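Local structure of peptidoglycan D,D-transpeptidase FtsI (Yersinia pestis, 6SYN) at residues G462-V474 and I498-D511. The protein probably cross-links peptidoglycan strands as a class B penicillin-binding protein, a D,D-transpeptidase whose active site is acylated by beta-lactam antibiotics. Numbering follows the deposited sequence.
Sequences GVAPASNPRFALV and IMGGVLRTMNIEPD
With chi1 at -47°, Phe471 holds CG beside its backbone N and presents its ring to helix 498-505, while Val502 sets CG1 anti to its own N and lays that methyl over one ring face. The geometry is that of a CH-pi contact: Val502 CG1 lies 3.8 Å from the Phe471 ring centroid, 21° off the ring normal. Arg470 CB sits over the centre of the opposite face, so the ring is sandwiched between aliphatic carbons. Ile508 CG1 meets it at the edge, in plane, 3.9 Å from Phe471 CE2, and Met506 CG approaches CZ obliquely. Met499, bent at chi2 and chi3, reaches from the helix over the hairpin: its CG packs on Ala464 CB (3.7 Å) and its CE reaches CB of both Phe471 and Leu473. One residue earlier in the helix, Ile498 CG2 meets Leu473 CD2, the two side chains crossing at about a right angle. At the hairpin end, Pro465, preceded by a cis peptide, puts CG against Leu503 CD2 and Ile508 CG2, each at 3.5 Å. Beyond it Ser467 N donates to the syn lone pair of Asp511 OD2 (3.1 Å, N-H...O 145°), tying the C-terminal tail to the type I turn 465-468. Leu209 of the adjoining strand 204-211 touches Phe471, Leu473 and Val502 and so widens this apolar layer. Arg470 N and Phe471 N both bond to Ala464 O, a classic beta bulge in the hairpin; a Schellman motif (Asn507 N to Arg504 O, Ile508 N to Leu503 O) ends the helix, which runs nearly antiparallel to strand 471-474 and packs on the antiparallel sheet, as in the penicillin-binding transpeptidase fold.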
loop_
_atom_site.group_PDB
_atom_site.type_symbol
_atom_site.label_atom_id
_atom_site.label_comp_id
_atom_site.label_asym_id
_atom_site.label_seq_id
_atom_site.Cartn_x
_atom_site.Cartn_y
_atom_site.Cartn_z
ATOM N N GLY A 462 -4.845 5.725 -10.802
ATOM C CA GLY A 462 -4.613 6.566 -11.984
ATOM C C GLY A 462 -3.153 6.861 -12.241
ATOM O O GLY A 462 -2.268 6.292 -11.559
ATOM N N VAL A 463 -2.941 7.767 -13.190
ATOM C CA VAL A 463 -1.654 8.020 -13.887
ATOM C C VAL A 463 -1.570 9.531 -14.122
ATOM O O VAL A 463 -2.640 10.156 -14.226
ATOM C CB VAL A 463 -1.632 7.175 -15.174
ATOM C CG1 VAL A 463 -1.534 8.000 -16.445
ATOM C CG2 VAL A 463 -0.558 6.108 -15.120
ATOM N N ALA A 464 -0.364 10.101 -14.147
ATOM C CA ALA A 464 -0.147 11.549 -14.372
ATOM C C ALA A 464 1.318 11.829 -14.680
ATOM O O ALA A 464 2.188 11.044 -14.311
ATOM C CB ALA A 464 -0.595 12.340 -13.172
ATOM N N PRO A 465 1.624 12.927 -15.414
ATOM C CA PRO A 465 0.616 13.689 -16.160
ATOM C C PRO A 465 0.052 12.858 -17.323
ATOM O O PRO A 465 0.760 12.016 -17.830
ATOM C CB PRO A 465 1.369 14.912 -16.706
ATOM C CG PRO A 465 2.655 14.962 -15.901
ATOM C CD PRO A 465 2.961 13.521 -15.534
ATOM N N ALA A 466 -1.191 13.112 -17.731
ATOM C CA ALA A 466 -1.904 12.276 -18.728
ATOM C C ALA A 466 -1.377 12.527 -20.151
ATOM O O ALA A 466 -1.770 11.766 -21.052
ATOM C CB ALA A 466 -3.387 12.514 -18.636
ATOM N N SER A 467 -0.536 13.547 -20.355
ATOM C CA SER A 467 0.130 13.853 -21.650
ATOM C C SER A 467 1.267 12.862 -21.888
ATOM O O SER A 467 1.503 12.482 -23.046
ATOM C CB SER A 467 0.669 15.253 -21.666
ATOM O OG SER A 467 -0.385 16.194 -21.575
ATOM N N ASN A 468 1.934 12.491 -20.797
ATOM C CA ASN A 468 3.229 11.770 -20.751
ATOM C C ASN A 468 3.365 11.229 -19.332
ATOM O O ASN A 468 4.085 11.801 -18.518
ATOM C CB ASN A 468 4.370 12.711 -21.146
ATOM C CG ASN A 468 5.665 12.006 -21.487
ATOM O OD1 ASN A 468 5.745 10.780 -21.486
ATOM N ND2 ASN A 468 6.684 12.784 -21.801
ATOM N N PRO A 469 2.603 10.172 -18.969
ATOM C CA PRO A 469 2.575 9.676 -17.596
ATOM C C PRO A 469 3.974 9.341 -17.071
ATOM O O PRO A 469 4.755 8.759 -17.801
ATOM C CB PRO A 469 1.736 8.394 -17.672
ATOM C CG PRO A 469 0.867 8.587 -18.895
ATOM C CD PRO A 469 1.718 9.397 -19.853
ATOM N N ARG A 470 4.236 9.730 -15.826
ATOM C CA ARG A 470 5.502 9.455 -15.109
ATOM C C ARG A 470 5.207 8.582 -13.888
ATOM O O ARG A 470 6.044 7.713 -13.570
ATOM C CB ARG A 470 6.168 10.784 -14.735
ATOM C CG ARG A 470 6.861 11.464 -15.908
ATOM C CD ARG A 470 8.152 10.763 -16.295
ATOM N NE ARG A 470 9.079 10.740 -15.168
ATOM C CZ ARG A 470 9.926 11.720 -14.854
ATOM N NH1 ARG A 470 9.989 12.815 -15.595
ATOM N NH2 ARG A 470 10.710 11.604 -13.795
ATOM N N PHE A 471 4.052 8.781 -13.249
ATOM C CA PHE A 471 3.709 8.162 -11.945
ATOM C C PHE A 471 2.339 7.496 -12.021
ATOM O O PHE A 471 1.346 8.164 -12.356
ATOM C CB PHE A 471 3.750 9.223 -10.849
ATOM C CG PHE A 471 4.991 10.072 -10.914
ATOM C CD1 PHE A 471 6.237 9.515 -10.673
ATOM C CD2 PHE A 471 4.919 11.412 -11.252
ATOM C CE1 PHE A 471 7.384 10.288 -10.742
ATOM C CE2 PHE A 471 6.067 12.184 -11.317
ATOM C CZ PHE A 471 7.296 11.622 -11.066
ATOM N N ALA A 472 2.313 6.199 -11.727
ATOM C CA ALA A 472 1.089 5.445 -11.395
ATOM C C ALA A 472 0.878 5.564 -9.884
ATOM O O ALA A 472 1.870 5.434 -9.137
ATOM C CB ALA A 472 1.211 4.014 -11.851
ATOM N N LEU A 473 -0.354 5.859 -9.466
ATOM C CA LEU A 473 -0.761 5.909 -8.037
ATOM C C LEU A 473 -2.056 5.115 -7.858
ATOM O O LEU A 473 -2.973 5.294 -8.678
ATOM C CB LEU A 473 -0.940 7.367 -7.607
ATOM C CG LEU A 473 -1.440 7.588 -6.180
ATOM C CD1 LEU A 473 -0.532 6.910 -5.162
ATOM C CD2 LEU A 473 -1.550 9.077 -5.880
ATOM N N VAL A 474 -2.091 4.259 -6.834
ATOM C CA VAL A 474 -3.320 3.601 -6.303
ATOM C C VAL A 474 -3.533 4.087 -4.864
ATOM O O VAL A 474 -2.542 4.230 -4.116
ATOM C CB VAL A 474 -3.229 2.062 -6.370
ATOM C CG1 VAL A 474 -4.363 1.383 -5.611
ATOM C CG2 VAL A 474 -3.170 1.555 -7.803
ATOM N N ILE A 498 -1.990 13.712 -3.142
ATOM C CA ILE A 498 -0.702 12.957 -3.237
ATOM C C ILE A 498 -0.060 13.221 -4.605
ATOM O O ILE A 498 1.122 13.582 -4.631
ATOM C CB ILE A 498 -0.894 11.451 -2.960
ATOM C CG1 ILE A 498 -1.067 11.183 -1.461
ATOM C CG2 ILE A 498 0.260 10.642 -3.541
ATOM C CD1 ILE A 498 -1.360 9.744 -1.101
ATOM N N MET A 499 -0.811 13.063 -5.696
ATOM C CA MET A 499 -0.274 13.202 -7.078
ATOM C C MET A 499 0.178 14.648 -7.331
ATOM O O MET A 499 1.187 14.823 -8.036
ATOM C CB MET A 499 -1.304 12.776 -8.129
ATOM C CG MET A 499 -0.710 12.613 -9.516
ATOM S SD MET A 499 0.837 11.653 -9.516
ATOM C CE MET A 499 0.225 10.031 -9.973
ATOM N N GLY A 500 -0.529 15.632 -6.761
ATOM C CA GLY A 500 -0.183 17.064 -6.836
ATOM C C GLY A 500 1.215 17.333 -6.307
ATOM O O GLY A 500 2.051 17.833 -7.077
ATOM N N GLY A 501 1.458 17.011 -5.034
ATOM C CA GLY A 501 2.770 17.153 -4.375
ATOM C C GLY A 501 3.854 16.392 -5.121
ATOM O O GLY A 501 4.928 16.974 -5.363
ATOM N N VAL A 502 3.576 15.148 -5.514
ATOM C CA VAL A 502 4.515 14.315 -6.321
ATOM C C VAL A 502 4.979 15.134 -7.535
ATOM O O VAL A 502 6.192 15.395 -7.635
ATOM C CB VAL A 502 3.871 12.978 -6.735
ATOM C CG1 VAL A 502 4.664 12.288 -7.835
ATOM C CG2 VAL A 502 3.691 12.050 -5.541
ATOM N N LEU A 503 4.053 15.534 -8.413
ATOM C CA LEU A 503 4.357 16.252 -9.688
ATOM C C LEU A 503 5.232 17.479 -9.406
ATOM O O LEU A 503 6.146 17.745 -10.208
ATOM C CB LEU A 503 3.050 16.660 -10.375
ATOM C CG LEU A 503 2.289 15.522 -11.050
ATOM C CD1 LEU A 503 0.816 15.855 -11.204
ATOM C CD2 LEU A 503 2.910 15.186 -12.397
ATOM N N ARG A 504 4.958 18.184 -8.304
ATOM C CA ARG A 504 5.637 19.450 -7.918
ATOM C C ARG A 504 7.008 19.153 -7.298
ATOM O O ARG A 504 7.987 19.804 -7.716
ATOM C CB ARG A 504 4.746 20.270 -6.976
ATOM C CG ARG A 504 3.650 21.052 -7.689
ATOM C CD ARG A 504 4.194 21.953 -8.786
ATOM N NE ARG A 504 3.278 22.783 -9.572
ATOM C CZ ARG A 504 1.958 22.937 -9.415
ATOM N NH1 ARG A 504 1.309 23.742 -10.242
ATOM N NH2 ARG A 504 1.270 22.315 -8.471
ATOM N N THR A 505 7.081 18.220 -6.346
ATOM C CA THR A 505 8.353 17.739 -5.744
ATOM C C THR A 505 9.322 17.341 -6.862
ATOM O O THR A 505 10.479 17.782 -6.831
ATOM C CB THR A 505 8.135 16.532 -4.822
ATOM O OG1 THR A 505 7.183 16.867 -3.812
ATOM C CG2 THR A 505 9.420 16.061 -4.174
ATOM N N MET A 506 8.834 16.550 -7.818
ATOM C CA MET A 506 9.623 15.946 -8.923
ATOM C C MET A 506 9.763 16.932 -10.092
ATOM O O MET A 506 10.271 16.507 -11.152
ATOM C CB MET A 506 8.943 14.656 -9.393
ATOM C CG MET A 506 8.870 13.602 -8.300
ATOM S SD MET A 506 10.501 13.271 -7.578
ATOM C CE MET A 506 11.287 12.436 -8.951
ATOM N N ASN A 507 9.338 18.188 -9.898
ATOM C CA ASN A 507 9.517 19.336 -10.828
ATOM C C ASN A 507 9.002 18.984 -12.228
ATOM O O ASN A 507 9.769 19.178 -13.191
ATOM C CB ASN A 507 10.985 19.765 -10.923
ATOM C CG ASN A 507 11.586 20.207 -9.605
ATOM O OD1 ASN A 507 10.949 20.913 -8.825
ATOM N ND2 ASN A 507 12.826 19.815 -9.362
ATOM N N ILE A 508 7.761 18.501 -12.353
ATOM C CA ILE A 508 7.179 18.080 -13.666
ATOM C C ILE A 508 6.482 19.279 -14.317
ATOM O O ILE A 508 5.621 19.891 -13.661
ATOM C CB ILE A 508 6.223 16.881 -13.516
ATOM C CG1 ILE A 508 6.884 15.702 -12.795
ATOM C CG2 ILE A 508 5.665 16.469 -14.871
ATOM C CD1 ILE A 508 8.095 15.130 -13.504
ATOM N N GLU A 509 6.847 19.582 -15.568
ATOM C CA GLU A 509 6.246 20.667 -16.387
ATOM C C GLU A 509 4.737 20.441 -16.441
ATOM O O GLU A 509 4.286 19.378 -16.859
ATOM C CB GLU A 509 6.872 20.701 -17.786
ATOM C CG GLU A 509 6.805 22.067 -18.462
ATOM C CD GLU A 509 7.931 23.035 -18.114
ATOM O OE1 GLU A 509 9.113 22.622 -18.170
ATOM O OE2 GLU A 509 7.628 24.210 -17.792
ATOM N N PRO A 510 3.920 21.409 -15.965
ATOM C CA PRO A 510 2.460 21.344 -16.087
ATOM C C PRO A 510 1.951 21.015 -17.499
ATOM O O PRO A 510 2.710 21.133 -18.435
ATOM C CB PRO A 510 2.018 22.758 -15.688
ATOM C CG PRO A 510 3.076 23.211 -14.711
ATOM C CD PRO A 510 4.363 22.599 -15.224
ATOM N N ASP A 511 0.663 20.672 -17.603
ATOM C CA ASP A 511 0.086 19.839 -18.692
ATOM C C ASP A 511 -1.086 20.544 -19.396
ATOM O O ASP A 511 -1.414 20.124 -20.521
ATOM C CB ASP A 511 -0.358 18.491 -18.116
ATOM C CG ASP A 511 0.053 17.291 -18.946
ATOM O OD1 ASP A 511 0.975 17.438 -19.772
ATOM O OD2 ASP A 511 -0.555 16.223 -18.766
HETATM O O HOH W 1 -1.296 19.116 -22.703
#